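Phosphate binding protein (Planctomyces limnophilus, PDB 4JWO) probably binds phosphate as the extracytoplasmic solute receptor of a phosphate transport system across the cytoplasmic membrane. Local coordinates at residues Ala64-Ser69 with Glu108-Thr113; Val71-Gln76 with Val319-Val324; Lys104-Glu109 with Ala125-Lys130; Trp167-Lys172 with Ala211-Ser216; Pro187-Gly192 with Val232-Ala237. All coordinates share one frame; numbering follows the deposited sequence. Where two conformers were deposited one is given.

Interaction 1: residues Ala64-Ser69 with Glu108-Thr113. With SO4 (sulfate ion), chain B.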
# COMPACT_ATOMS: atom_id res chain seq x y z
N ALA A 64 -8.77 11.27 16.24
CA ALA A 64 -7.80 10.20 16.45
C ALA A 64 -7.79 9.27 15.24
O ALA A 64 -8.77 8.57 15.00
CB ALA A 64 -8.14 9.42 17.71
N VAL A 65 -6.68 9.27 14.49
CA VAL A 65 -6.51 8.42 13.32
C VAL A 65 -5.49 7.33 13.63
O VAL A 65 -4.49 7.59 14.30
CB VAL A 65 -6.01 9.23 12.09
CG1 VAL A 65 -5.96 8.35 10.84
CG2 VAL A 65 -6.91 10.43 11.86
N ASP A 66 -5.73 6.11 13.16
CA ASP A 66 -4.80 5.01 13.37
C ASP A 66 -4.86 4.17 12.12
O ASP A 66 -5.52 4.54 11.15
CB ASP A 66 -5.22 4.20 14.60
CG ASP A 66 -4.07 3.40 15.19
OD1 ASP A 66 -3.12 3.08 14.45
OD2 ASP A 66 -4.12 3.10 16.41
N GLY A 67 -4.17 3.04 12.12
CA GLY A 67 -4.28 2.11 11.01
C GLY A 67 -2.97 1.66 10.41
O GLY A 67 -1.92 1.67 11.06
N SER A 68 -3.07 1.28 9.13
CA SER A 68 -2.01 0.70 8.31
C SER A 68 -0.78 1.59 8.16
O SER A 68 -0.88 2.81 8.06
CB SER A 68 -2.61 0.46 6.92
OG SER A 68 -1.65 0.02 5.99
N SER A 69 0.40 0.97 8.14
CA SER A 69 1.61 1.69 7.77
C SER A 69 1.52 2.21 6.34
O SER A 69 2.16 3.20 5.99
CB SER A 69 2.85 0.80 7.93
OG SER A 69 2.79 -0.26 6.98
N GLU A 108 -13.55 1.19 20.18
CA GLU A 108 -14.03 2.57 20.18
C GLU A 108 -13.06 3.55 20.82
O GLU A 108 -13.46 4.45 21.56
CB GLU A 108 -15.42 2.67 20.82
CG GLU A 108 -16.48 1.88 20.07
CD GLU A 108 -17.89 2.19 20.54
OE1 GLU A 108 -18.30 1.65 21.59
OE2 GLU A 108 -18.58 2.97 19.86
N GLU A 109 -11.78 3.37 20.54
CA GLU A 109 -10.73 4.20 21.11
C GLU A 109 -10.13 5.16 20.08
O GLU A 109 -9.23 5.94 20.40
CB GLU A 109 -9.64 3.31 21.74
CG GLU A 109 -10.14 2.50 22.94
CD GLU A 109 -9.28 1.28 23.24
OE1 GLU A 109 -8.43 0.92 22.40
OE2 GLU A 109 -9.47 0.68 24.32
N ILE A 110 -10.63 5.09 18.85
CA ILE A 110 -10.21 5.98 17.76
C ILE A 110 -11.41 6.41 16.89
O ILE A 110 -12.49 5.84 17.00
CB ILE A 110 -9.13 5.34 16.86
CG1 ILE A 110 -9.65 4.04 16.23
CG2 ILE A 110 -7.84 5.08 17.65
CD1 ILE A 110 -8.67 3.42 15.25
N ASP A 111 -11.20 7.39 16.02
CA ASP A 111 -12.28 7.93 15.18
C ASP A 111 -12.22 7.43 13.74
O ASP A 111 -13.24 7.22 13.10
CB ASP A 111 -12.21 9.46 15.15
CG ASP A 111 -12.32 10.07 16.52
OD1 ASP A 111 -13.11 9.55 17.33
OD2 ASP A 111 -11.62 11.07 16.78
N VAL A 112 -11.00 7.26 13.25
CA VAL A 112 -10.75 6.92 11.85
C VAL A 112 -9.66 5.87 11.78
O VAL A 112 -8.66 5.98 12.48
CB VAL A 112 -10.28 8.16 11.06
CG1 VAL A 112 -9.82 7.78 9.66
CG2 VAL A 112 -11.39 9.20 10.98
N THR A 113 -9.83 4.85 10.94
CA THR A 113 -8.76 3.87 10.79
C THR A 113 -8.44 3.58 9.32
O THR A 113 -9.33 3.48 8.48
CB THR A 113 -9.05 2.59 11.61
OG1 THR A 113 -7.85 1.81 11.72
CG2 THR A 113 -10.16 1.76 10.97
S SO4 B . -0.72 -3.31 7.50
O1 SO4 B . 0.39 -3.85 6.73
O2 SO4 B . -1.81 -2.88 6.63
O3 SO4 B . -1.22 -4.36 8.37
O4 SO4 B . -0.24 -2.16 8.27

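Interaction 2: residues Val71-Gln76 with Val319-Val324. With SO4 (sulfate ion), chain D.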
# COMPACT_ATOMS: atom_id res chain seq x y z
N VAL A 71 -1.34 3.29 4.85
CA VAL A 71 -2.27 4.41 4.79
C VAL A 71 -1.70 5.59 5.58
O VAL A 71 -2.01 6.74 5.28
CB VAL A 71 -3.68 4.01 5.26
CG1 VAL A 71 -4.66 5.18 5.15
CG2 VAL A 71 -4.17 2.80 4.44
N PHE A 72 -0.82 5.30 6.55
CA PHE A 72 -0.15 6.34 7.36
C PHE A 72 0.35 7.56 6.57
O PHE A 72 0.09 8.69 6.98
CB PHE A 72 1.00 5.72 8.18
CG PHE A 72 1.61 6.64 9.21
CD1 PHE A 72 1.01 6.82 10.45
CD2 PHE A 72 2.81 7.29 8.97
CE1 PHE A 72 1.58 7.65 11.41
CE2 PHE A 72 3.39 8.12 9.93
CZ PHE A 72 2.77 8.30 11.15
N PRO A 73 1.06 7.36 5.43
CA PRO A 73 1.57 8.55 4.74
C PRO A 73 0.45 9.44 4.19
O PRO A 73 0.61 10.66 4.15
CB PRO A 73 2.40 7.97 3.58
CG PRO A 73 2.71 6.57 3.99
CD PRO A 73 1.53 6.11 4.80
N ILE A 74 -0.66 8.83 3.78
CA ILE A 74 -1.81 9.60 3.35
C ILE A 74 -2.41 10.35 4.53
O ILE A 74 -2.61 11.56 4.48
CB ILE A 74 -2.90 8.70 2.73
CG1 ILE A 74 -2.35 7.99 1.49
CG2 ILE A 74 -4.15 9.50 2.40
CD1 ILE A 74 -3.32 6.98 0.91
N SER A 75 -2.70 9.62 5.61
CA SER A 75 -3.27 10.23 6.81
C SER A 75 -2.41 11.36 7.36
O SER A 75 -2.93 12.40 7.77
CB SER A 75 -3.51 9.17 7.89
OG SER A 75 -4.47 8.23 7.46
N GLN A 76 -1.09 11.17 7.37
CA GLN A 76 -0.19 12.20 7.89
C GLN A 76 -0.15 13.42 6.99
O GLN A 76 -0.14 14.56 7.47
CB GLN A 76 1.22 11.65 8.09
CG GLN A 76 2.18 12.64 8.72
CD GLN A 76 1.68 13.15 10.07
OE1 GLN A 76 1.77 12.45 11.08
NE2 GLN A 76 1.15 14.37 10.08
N VAL A 319 2.36 11.64 -2.26
CA VAL A 319 3.06 10.64 -1.44
C VAL A 319 3.30 9.36 -2.24
O VAL A 319 3.58 8.31 -1.68
CB VAL A 319 2.33 10.34 -0.12
CG1 VAL A 319 2.22 11.60 0.74
CG2 VAL A 319 0.95 9.74 -0.41
N LYS A 320 3.17 9.49 -3.57
CA LYS A 320 3.62 8.48 -4.54
C LYS A 320 2.65 7.31 -4.75
O LYS A 320 3.03 6.26 -5.27
CB LYS A 320 5.03 7.97 -4.23
CG LYS A 320 6.10 9.07 -4.12
CD LYS A 320 6.39 9.72 -5.46
CE LYS A 320 7.65 10.56 -5.36
NZ LYS A 320 8.09 11.09 -6.68
N TYR A 321 1.39 7.51 -4.35
CA TYR A 321 0.36 6.52 -4.62
C TYR A 321 -0.40 6.88 -5.89
O TYR A 321 -0.14 7.91 -6.51
CB TYR A 321 -0.61 6.41 -3.43
CG TYR A 321 -0.04 5.71 -2.21
CD1 TYR A 321 0.76 4.59 -2.33
CD2 TYR A 321 -0.32 6.17 -0.93
CE1 TYR A 321 1.28 3.95 -1.20
CE2 TYR A 321 0.19 5.54 0.20
CZ TYR A 321 0.98 4.42 0.05
OH TYR A 321 1.49 3.80 1.17
N ILE A 322 -1.32 6.01 -6.28
CA ILE A 322 -2.13 6.19 -7.48
C ILE A 322 -3.52 6.68 -7.05
O ILE A 322 -4.14 6.10 -6.15
CB ILE A 322 -2.24 4.85 -8.25
CG1 ILE A 322 -0.86 4.44 -8.78
CG2 ILE A 322 -3.27 4.96 -9.35
CD1 ILE A 322 -0.74 2.98 -9.17
N LYS A 323 -4.01 7.76 -7.66
CA LYS A 323 -5.31 8.28 -7.25
C LYS A 323 -6.40 7.35 -7.77
O LYS A 323 -6.20 6.65 -8.78
CB LYS A 323 -5.52 9.72 -7.73
CG LYS A 323 -5.68 9.88 -9.22
CD LYS A 323 -5.97 11.33 -9.58
CE LYS A 323 -6.13 11.49 -11.08
NZ LYS A 323 -6.55 12.89 -11.41
N VAL A 324 -7.53 7.31 -7.08
CA VAL A 324 -8.61 6.40 -7.47
C VAL A 324 -9.25 6.82 -8.80
O VAL A 324 -9.28 8.01 -9.15
CB VAL A 324 -9.71 6.32 -6.38
CG1 VAL A 324 -9.15 5.73 -5.09
CG2 VAL A 324 -10.33 7.69 -6.15
S SO4 D . 11.40 12.08 -5.04
O1 SO4 D . 12.27 13.24 -5.22
O2 SO4 D . 10.68 11.82 -6.29
O3 SO4 D . 12.19 10.89 -4.72
O4 SO4 D . 10.46 12.38 -3.96

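Interaction 3: residues Lys104-Glu109 with Ala125-Lys130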
# COMPACT_ATOMS: atom_id res chain seq x y z
N LYS A 104 -8.65 -1.27 17.77
CA LYS A 104 -8.94 -0.05 18.49
C LYS A 104 -10.24 0.58 18.01
O LYS A 104 -10.95 1.23 18.76
CB LYS A 104 -7.79 0.95 18.35
CG LYS A 104 -6.46 0.46 18.90
CD LYS A 104 -5.61 1.62 19.40
CE LYS A 104 -4.23 1.17 19.84
NZ LYS A 104 -3.43 2.29 20.40
N PHE A 105 -10.54 0.38 16.73
CA PHE A 105 -11.77 0.84 16.12
C PHE A 105 -12.95 0.15 16.79
O PHE A 105 -13.92 0.79 17.18
CB PHE A 105 -11.74 0.49 14.63
CG PHE A 105 -12.81 1.16 13.81
CD1 PHE A 105 -12.76 2.52 13.56
CD2 PHE A 105 -13.84 0.42 13.25
CE1 PHE A 105 -13.73 3.14 12.77
CE2 PHE A 105 -14.82 1.02 12.46
CZ PHE A 105 -14.76 2.39 12.22
N ILE A 106 -12.85 -1.17 16.93
CA ILE A 106 -13.88 -1.97 17.57
C ILE A 106 -13.99 -1.63 19.06
O ILE A 106 -15.09 -1.60 19.61
CB ILE A 106 -13.62 -3.49 17.37
CG1 ILE A 106 -13.85 -3.87 15.91
CG2 ILE A 106 -14.51 -4.33 18.28
CD1 ILE A 106 -13.14 -5.14 15.48
N ALA A 107 -12.86 -1.35 19.69
CA ALA A 107 -12.84 -0.95 21.10
C ALA A 107 -13.26 0.51 21.29
O ALA A 107 -13.32 1.01 22.42
CB ALA A 107 -11.46 -1.19 21.71
N GLU A 108 -13.55 1.19 20.18
CA GLU A 108 -14.03 2.57 20.18
C GLU A 108 -13.06 3.55 20.82
O GLU A 108 -13.46 4.45 21.56
CB GLU A 108 -15.42 2.67 20.82
CG GLU A 108 -16.48 1.88 20.07
CD GLU A 108 -17.89 2.19 20.54
OE1 GLU A 108 -18.30 1.65 21.59
OE2 GLU A 108 -18.58 2.97 19.86
N GLU A 109 -11.78 3.37 20.54
CA GLU A 109 -10.73 4.20 21.11
C GLU A 109 -10.13 5.16 20.08
O GLU A 109 -9.23 5.94 20.40
CB GLU A 109 -9.64 3.31 21.74
CG GLU A 109 -10.14 2.50 22.94
CD GLU A 109 -9.28 1.28 23.24
OE1 GLU A 109 -8.43 0.92 22.40
OE2 GLU A 109 -9.47 0.68 24.32
N ALA A 125 -18.48 -8.15 11.91
CA ALA A 125 -19.43 -8.70 12.88
C ALA A 125 -19.18 -8.13 14.27
O ALA A 125 -20.12 -7.85 15.01
CB ALA A 125 -19.38 -10.22 12.90
N GLU A 126 -17.91 -7.96 14.63
CA GLU A 126 -17.56 -7.37 15.93
C GLU A 126 -18.05 -5.93 15.99
O GLU A 126 -18.50 -5.46 17.03
CB GLU A 126 -16.05 -7.44 16.20
CG GLU A 126 -15.51 -8.83 16.48
CD GLU A 126 -14.12 -8.84 17.10
OE1 GLU A 126 -13.79 -7.89 17.84
OE2 GLU A 126 -13.36 -9.80 16.86
N CYS A 127 -17.96 -5.24 14.86
CA CYS A 127 -18.47 -3.88 14.75
C CYS A 127 -19.98 -3.85 14.94
O CYS A 127 -20.49 -3.10 15.78
CB CYS A 127 -18.09 -3.26 13.41
SG CYS A 127 -16.36 -2.73 13.33
N LYS A 128 -20.69 -4.67 14.18
CA LYS A 128 -22.15 -4.70 14.24
C LYS A 128 -22.64 -5.04 15.64
O LYS A 128 -23.59 -4.44 16.12
CB LYS A 128 -22.74 -5.67 13.22
CG LYS A 128 -22.64 -5.19 11.78
CD LYS A 128 -23.62 -5.92 10.87
CE LYS A 128 -25.04 -5.44 11.09
NZ LYS A 128 -25.79 -5.32 9.81
N ALA A 129 -21.97 -5.99 16.29
CA ALA A 129 -22.35 -6.41 17.64
C ALA A 129 -22.30 -5.26 18.63
O ALA A 129 -23.00 -5.26 19.64
CB ALA A 129 -21.47 -7.55 18.11
N LYS A 130 -21.46 -4.26 18.34
CA LYS A 130 -21.27 -3.13 19.25
C LYS A 130 -22.03 -1.89 18.81
O LYS A 130 -21.84 -0.81 19.37
CB LYS A 130 -19.78 -2.81 19.39
CG LYS A 130 -19.04 -3.72 20.35
CD LYS A 130 -17.54 -3.57 20.21
CE LYS A 130 -16.79 -4.36 21.26
NZ LYS A 130 -17.07 -3.87 22.65
O HOH W 1 -16.32 -0.85 22.01
O HOH W 2 -20.48 -0.40 21.78

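Interaction 4: residues Trp167-Lys172 with Ala211-Ser216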
# COMPACT_ATOMS: atom_id res chain seq x y z
N TRP A 167 12.75 -14.26 -0.98
CA TRP A 167 12.64 -13.24 0.06
C TRP A 167 12.23 -13.72 1.45
O TRP A 167 12.30 -12.95 2.41
CB TRP A 167 11.64 -12.16 -0.36
CG TRP A 167 12.20 -11.22 -1.39
CD1 TRP A 167 11.97 -11.24 -2.74
CD2 TRP A 167 13.09 -10.12 -1.16
NE1 TRP A 167 12.65 -10.22 -3.35
CE2 TRP A 167 13.36 -9.51 -2.40
CE3 TRP A 167 13.69 -9.58 -0.01
CZ2 TRP A 167 14.18 -8.39 -2.54
CZ3 TRP A 167 14.52 -8.48 -0.14
CH2 TRP A 167 14.75 -7.89 -1.40
N ALA A 168 11.84 -14.99 1.57
CA ALA A 168 11.30 -15.49 2.83
C ALA A 168 12.30 -15.32 3.96
O ALA A 168 13.51 -15.30 3.73
CB ALA A 168 10.92 -16.95 2.72
N ALA A 169 11.76 -15.24 5.17
CA ALA A 169 12.56 -15.09 6.38
C ALA A 169 13.67 -16.13 6.48
O ALA A 169 14.74 -15.83 7.01
CB ALA A 169 11.66 -15.17 7.60
N ASP A 170 13.41 -17.34 6.00
CA ASP A 170 14.36 -18.43 6.10
C ASP A 170 15.04 -18.74 4.77
O ASP A 170 15.71 -19.76 4.64
CB ASP A 170 13.67 -19.70 6.61
CG ASP A 170 12.69 -20.29 5.61
OD1 ASP A 170 12.03 -19.54 4.86
OD2 ASP A 170 12.57 -21.53 5.58
N SER A 171 14.89 -17.86 3.78
CA SER A 171 15.53 -18.09 2.49
C SER A 171 17.02 -17.81 2.53
O SER A 171 17.46 -16.77 3.04
CB SER A 171 14.91 -17.22 1.40
OG SER A 171 15.62 -17.44 0.19
N LYS A 172 17.79 -18.75 2.00
CA LYS A 172 19.23 -18.58 1.85
C LYS A 172 19.59 -18.46 0.38
O LYS A 172 20.77 -18.56 0.03
CB LYS A 172 19.97 -19.79 2.44
CG LYS A 172 19.44 -20.23 3.79
CD LYS A 172 19.49 -19.09 4.80
CE LYS A 172 18.69 -19.44 6.04
NZ LYS A 172 18.84 -18.42 7.12
N ALA A 211 3.06 -12.90 8.62
CA ALA A 211 4.17 -12.69 9.55
C ALA A 211 4.92 -11.41 9.24
O ALA A 211 5.62 -10.87 10.10
CB ALA A 211 5.12 -13.88 9.54
N LYS A 212 4.79 -10.94 8.00
CA LYS A 212 5.26 -9.61 7.59
C LYS A 212 6.75 -9.42 7.83
O LYS A 212 7.18 -8.40 8.38
CB LYS A 212 4.47 -8.53 8.31
CG LYS A 212 3.09 -8.30 7.75
CD LYS A 212 3.06 -7.04 6.92
CE LYS A 212 2.23 -5.97 7.61
NZ LYS A 212 2.79 -5.50 8.91
N SER A 213 7.53 -10.41 7.42
CA SER A 213 8.96 -10.42 7.63
C SER A 213 9.65 -10.81 6.34
O SER A 213 9.00 -11.28 5.41
CB SER A 213 9.28 -11.47 8.67
OG SER A 213 8.81 -12.72 8.21
N SER A 214 10.96 -10.63 6.29
CA SER A 214 11.78 -11.15 5.19
C SER A 214 13.19 -11.43 5.69
O SER A 214 13.54 -11.06 6.81
CB SER A 214 11.82 -10.17 4.01
OG SER A 214 12.73 -9.11 4.23
N ARG A 215 14.00 -12.08 4.86
CA ARG A 215 15.42 -12.17 5.15
C ARG A 215 15.95 -10.75 5.26
O ARG A 215 15.38 -9.80 4.71
CB ARG A 215 16.13 -12.91 4.01
CG ARG A 215 16.05 -12.17 2.68
CD ARG A 215 16.50 -13.05 1.53
NE ARG A 215 17.92 -13.39 1.59
CZ ARG A 215 18.54 -14.17 0.71
NH1 ARG A 215 17.84 -14.71 -0.28
NH2 ARG A 215 19.83 -14.42 0.84
N SER A 216 17.05 -10.59 5.98
CA SER A 216 17.61 -9.26 6.18
C SER A 216 18.88 -9.00 5.37
O SER A 216 19.39 -7.87 5.37
CB SER A 216 17.89 -9.04 7.66
OG SER A 216 18.88 -9.93 8.12

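Interaction 5: residues Pro187-Gly192 with Val232-Ala237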
# COMPACT_ATOMS: atom_id res chain seq x y z
N PRO A 187 24.97 -14.82 -9.02
CA PRO A 187 24.37 -14.28 -7.79
C PRO A 187 23.17 -13.39 -8.06
O PRO A 187 23.14 -12.65 -9.05
CB PRO A 187 25.50 -13.44 -7.19
CG PRO A 187 26.75 -13.96 -7.81
CD PRO A 187 26.37 -14.41 -9.19
N ILE A 188 22.17 -13.45 -7.19
CA ILE A 188 21.07 -12.50 -7.21
C ILE A 188 21.42 -11.38 -6.24
O ILE A 188 21.67 -11.64 -5.07
CB ILE A 188 19.76 -13.09 -6.66
CG1 ILE A 188 19.44 -14.43 -7.30
CG2 ILE A 188 18.60 -12.09 -6.86
CD1 ILE A 188 18.21 -15.06 -6.70
N GLN A 189 21.45 -10.14 -6.72
CA GLN A 189 21.76 -9.01 -5.85
C GLN A 189 20.46 -8.34 -5.47
O GLN A 189 19.80 -7.75 -6.32
CB GLN A 189 22.67 -8.01 -6.57
CG GLN A 189 23.86 -8.63 -7.31
CD GLN A 189 24.96 -9.10 -6.38
OE1 GLN A 189 24.83 -9.03 -5.15
NE2 GLN A 189 26.05 -9.59 -6.96
N LEU A 190 20.08 -8.45 -4.20
CA LEU A 190 18.76 -8.02 -3.75
C LEU A 190 18.74 -6.59 -3.25
O LEU A 190 19.61 -6.17 -2.49
CB LEU A 190 18.28 -8.93 -2.61
CG LEU A 190 18.08 -10.40 -2.97
CD1 LEU A 190 17.70 -11.16 -1.71
CD2 LEU A 190 16.99 -10.55 -4.04
N PHE A 191 17.70 -5.86 -3.67
CA PHE A 191 17.47 -4.48 -3.26
C PHE A 191 16.04 -4.34 -2.80
O PHE A 191 15.13 -4.88 -3.41
CB PHE A 191 17.73 -3.52 -4.43
CG PHE A 191 19.15 -3.50 -4.89
CD1 PHE A 191 19.60 -4.38 -5.86
CD2 PHE A 191 20.05 -2.60 -4.34
CE1 PHE A 191 20.93 -4.37 -6.27
CE2 PHE A 191 21.37 -2.58 -4.74
CZ PHE A 191 21.81 -3.46 -5.72
N GLY A 192 15.82 -3.60 -1.72
CA GLY A 192 14.47 -3.42 -1.22
C GLY A 192 14.32 -2.36 -0.17
O GLY A 192 15.27 -1.65 0.17
N VAL A 232 20.08 -0.63 -11.70
CA VAL A 232 20.77 -0.22 -12.92
C VAL A 232 22.22 -0.74 -13.00
O VAL A 232 22.69 -1.15 -14.06
CB VAL A 232 20.76 1.33 -13.08
CG1 VAL A 232 21.57 1.77 -14.29
CG2 VAL A 232 19.33 1.84 -13.16
N ASP A 233 22.90 -0.75 -11.86
CA ASP A 233 24.33 -1.04 -11.80
C ASP A 233 24.68 -2.53 -11.70
O ASP A 233 25.84 -2.90 -11.85
CB ASP A 233 24.96 -0.31 -10.61
CG ASP A 233 25.17 1.16 -10.87
OD1 ASP A 233 25.19 1.57 -12.05
OD2 ASP A 233 25.32 1.91 -9.88
N SER A 234 23.70 -3.38 -11.44
CA SER A 234 23.96 -4.80 -11.27
C SER A 234 23.13 -5.65 -12.21
O SER A 234 21.90 -5.68 -12.12
CB SER A 234 23.70 -5.25 -9.83
OG SER A 234 23.86 -6.65 -9.72
N LYS A 235 23.81 -6.37 -13.10
CA LYS A 235 23.15 -7.21 -14.10
C LYS A 235 22.26 -8.25 -13.45
O LYS A 235 21.22 -8.63 -14.00
CB LYS A 235 24.19 -7.92 -14.96
CG LYS A 235 25.04 -7.00 -15.81
CD LYS A 235 24.26 -6.44 -16.99
CE LYS A 235 25.17 -5.82 -18.04
NZ LYS A 235 25.45 -4.38 -17.78
N GLY A 236 22.68 -8.73 -12.29
CA GLY A 236 21.95 -9.77 -11.59
C GLY A 236 21.01 -9.27 -10.52
O GLY A 236 20.60 -10.04 -9.65
N ALA A 237 20.66 -7.99 -10.56
CA ALA A 237 19.84 -7.41 -9.50
C ALA A 237 18.37 -7.83 -9.53
O ALA A 237 17.79 -8.11 -10.57
CB ALA A 237 19.91 -5.88 -9.56

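Interaction 1: residues Ala64-Ser69 with Glu108-Thr113
With chi1 at -59°, D111 holds CG anti to its carbonyl carbon and beside its backbone N, which puts CG on the A64 side. In I110, CG1 takes the crowded position between backbone N and carbonyl carbon (chi1 59°), and from this branch CD1 ends 3.6 Å from D66 CB. D111 grips A64 twice. A64 N donates to D111 OD2 over 2.9 Å, an almost straight bond (171° at the hydrogen) that enters from above the carboxylate plane, while D111 N donates to A64 O, also over 2.9 Å. A64 O takes a second donor, V112 N, at 3.1 Å, and the ladder continues with D66 N to V112 O at 3.0 Å.

The pairing is parallel, V65 bridging V112 and D66 bridging T113. Strand 61-67 has strand 89-93 on its other side, so the chain crosses from 89-93 through helix 98-106 to 112-115 over the strand between them, the order expected of a type II periplasmic binding protein lobe. D66, I110 and T113 face that helix. V65 and V112 lie side by side on the reverse face, their CG1 atoms 4.1 Å apart.

D111 OD1 forms salt bridges with K294 and R297, which would help to balance its charge. The D66 carboxylate receives G67 N at OD1 and S96 OG at OD2. Past the strand end, S69 N donates to sulfate O4 over 3.2 Å. T98 and S116 also bind this ion with their hydroxyls, an arrangement consistent with the phosphate site.

Interaction 2: residues Val71-Gln76 with Val319-Val324
I74 overlaps one side of the Y321 ring with the outer part of its longer branch. CG1 lies at the ring edge, in its plane, 3.6 Å from Y321 CD2, and CD1 comes in obliquely at the same 3.6 Å from that carbon. The torsion about CA-CB of I74 sets this up: CG1 is anti to the carbonyl carbon (chi1 -62°), which brings the branch to the ring. P73, one residue earlier on helix 72-85, crosses Y321 at about a right angle, its CG 4.1 Å from Y321 OH.

V319 fills in beside them. Its CG2 sits 4.2 Å from I74 CG1 and its CG1 reaches 3.9 Å from P73 O, so the valine straddles the P73-I74 step of the helix. V319 and Y321 are brought to the same helix by a Schellman motif that ends helix 310-318: K320 adopts positive phi (82°), K320 N bonds back to E317 O and Y321 N to V316 O. K320 itself turns elsewhere, NZ donating to a sulfate oxygen, O2, at 2.7 Å, with Y245 as a cation-pi partner that also binds the ion.

The contact thus joins the start of helix 72-85 to the turn between the last helices. Beneath it, I74 and Y321 both touch L286 of strand 283-291, while A140 and D142 of strand 134-148 meet I74 and Y321 respectively.

Chemically the interface is one of apolar overlap, which sets closeness rather than direction; Y321 OH adds a directional tie, its hydrogen bond to T70 O satisfying the hydroxyl.

Interaction 3: residues Lys104-Glu109 with Ala125-Lys130
I106 inserts its side chain between E126, C127 and K130, joining the ends of two helices in the alpha/beta lobe of this binding-protein fold. Helix 98-106 closes with a Schellman motif at E108, strand 112-115 follows, and helix 121-129 then returns to pack against the first helix. Of all the residues here, I106 has the most surface buried by the contact. Its CG1 lies 3.8 Å from C127 SG, while CG2 is 3.7 Å from E126 OE1 and equally far from K130 CD.

C127 also meets F105: the sulfur sits near the ring plane at its edge, 4.0 Å from F105 CD2, a sulfur-aromatic contact rather than a stack over the face. Both helices thus share a small apolar seam, with I132 touching C127 from the following loop.

K130 runs across I106 at about a right angle, its CD 3.2 Å from I106 O. A bend at chi4 (-64°) turns NZ back toward solvent molecules at the helix end. There the lysine and E108 do not touch, NZ and OE1 being 5.8 Å apart; instead one water accepts from K130 NZ at 3.2 Å and donates to both E108 OE1 and I106 O, the latter at 2.8 Å.

Interaction 4: residues Trp167-Lys172 with Ala211-Ser216
R215 N donates to W167 O over 3.1 Å (160° at the hydrogen), tying one irregular backbone to the last residue of helix 160-167, and the chain beyond W167 folds at once into a type I turn, A168 to S171, closed by S171 N to A168 O. At the closest approach of the two backbones, A169 CA and S214 CA are 4.2 Å apart.

R215 has the largest area buried by the contact. Its CG stands between backbone N and carbonyl carbon (chi1 64°), the chain bends at chi3, and the guanidinium beyond lies with one face against S171 O and K172 CA. S171 O sits over the centre of that face, 3.6 Å above the plane. A carbonyl oxygen there would be favoured by the positive charge. The N-H groups point to other partners: NH1 bonds to I166 O and V173 O, and NH2 forms a salt bridge with D217. S171 OG is hydrogen-bonded to K165 O and V173 N, and merely lies near the guanidinium.

S214 comes in beside W167: its CB is 3.2 Å from W167 O, and its OG donates to R215 O at 2.8 Å, which probably helps to hold the S214-R215 backbone in shape. Next along, A169 CB touches S213 OG at 3.8 Å.

Inward, the W167 indole makes edge-to-face contacts with F203, Y218 and Y240. S214 meets F200, T204 and N208 of helix 198-208, while L190 of strand 189-192 is touched by both W167 and R215, so the contact joins the end of helix 160-167 to the loop between helix 198-208 and strand 219-220.

Interaction 5: residues Pro187-Gly192 with Val232-Ala237
Q189 and A237 form a parallel beta bridge, where helix 224-233 has turned back and its chain enters strand 237-242 beside strand 189-192. The return is a type I turn from S234 to A237, with A237 N bonded to S234 O over 3.1 Å. The bridge proper opens with Q189 N donating to G236 O at 3.1 Å; the bond is nearly straight at the hydrogen (167°), but the donor stands 50° above the plane of the carbonyl. G236 O accepts from W176 NE1 as well, so two donors hold this peptide group. One step further along, A237 CA comes 3.2 Å from Q189 O in a CA-H...O contact.

Side chains add to it: CB and CG of Q189 pack beside S234 OG. F191, two residues on and on the same face as Q189, sets CG anti to its carbonyl carbon (chi1 -65°), and its CE1 meets A237 CB obliquely at 3.8 Å.

Strand 189-192 runs between 219-220 and 237-242, both parallel to it, and helix 224-233 completes a beta-alpha-beta crossover over it. That helix meets F191 through L227 and V231, whereas the opposite face presents L190 to I166 and W167 of helix 160-167.

The five contacts divide between two lobes. In interactions 1 and 5, centres about 38 Å apart on opposite sides of the chain's centre, a central strand (61-67, 189-192) pairs in parallel with the strand that a helical crossover delivers beside it (112-115, 237-242). Interaction 3 continues from interaction 1, sharing E108 and E109, and F105 CD1 packs 3.7 Å from T113 CG2. Interaction 2 touches interaction 1 where S75 OG lies 3.7 Å from V65 CG1. In the other lobe W167 CH2 meets F191 O at 3.6 Å, where interactions 4 and 5 pack together. The sulfate beside 64-69 probably marks the phosphate pocket; interactions 1 and 4 approach to about 6 Å at their nearest atoms.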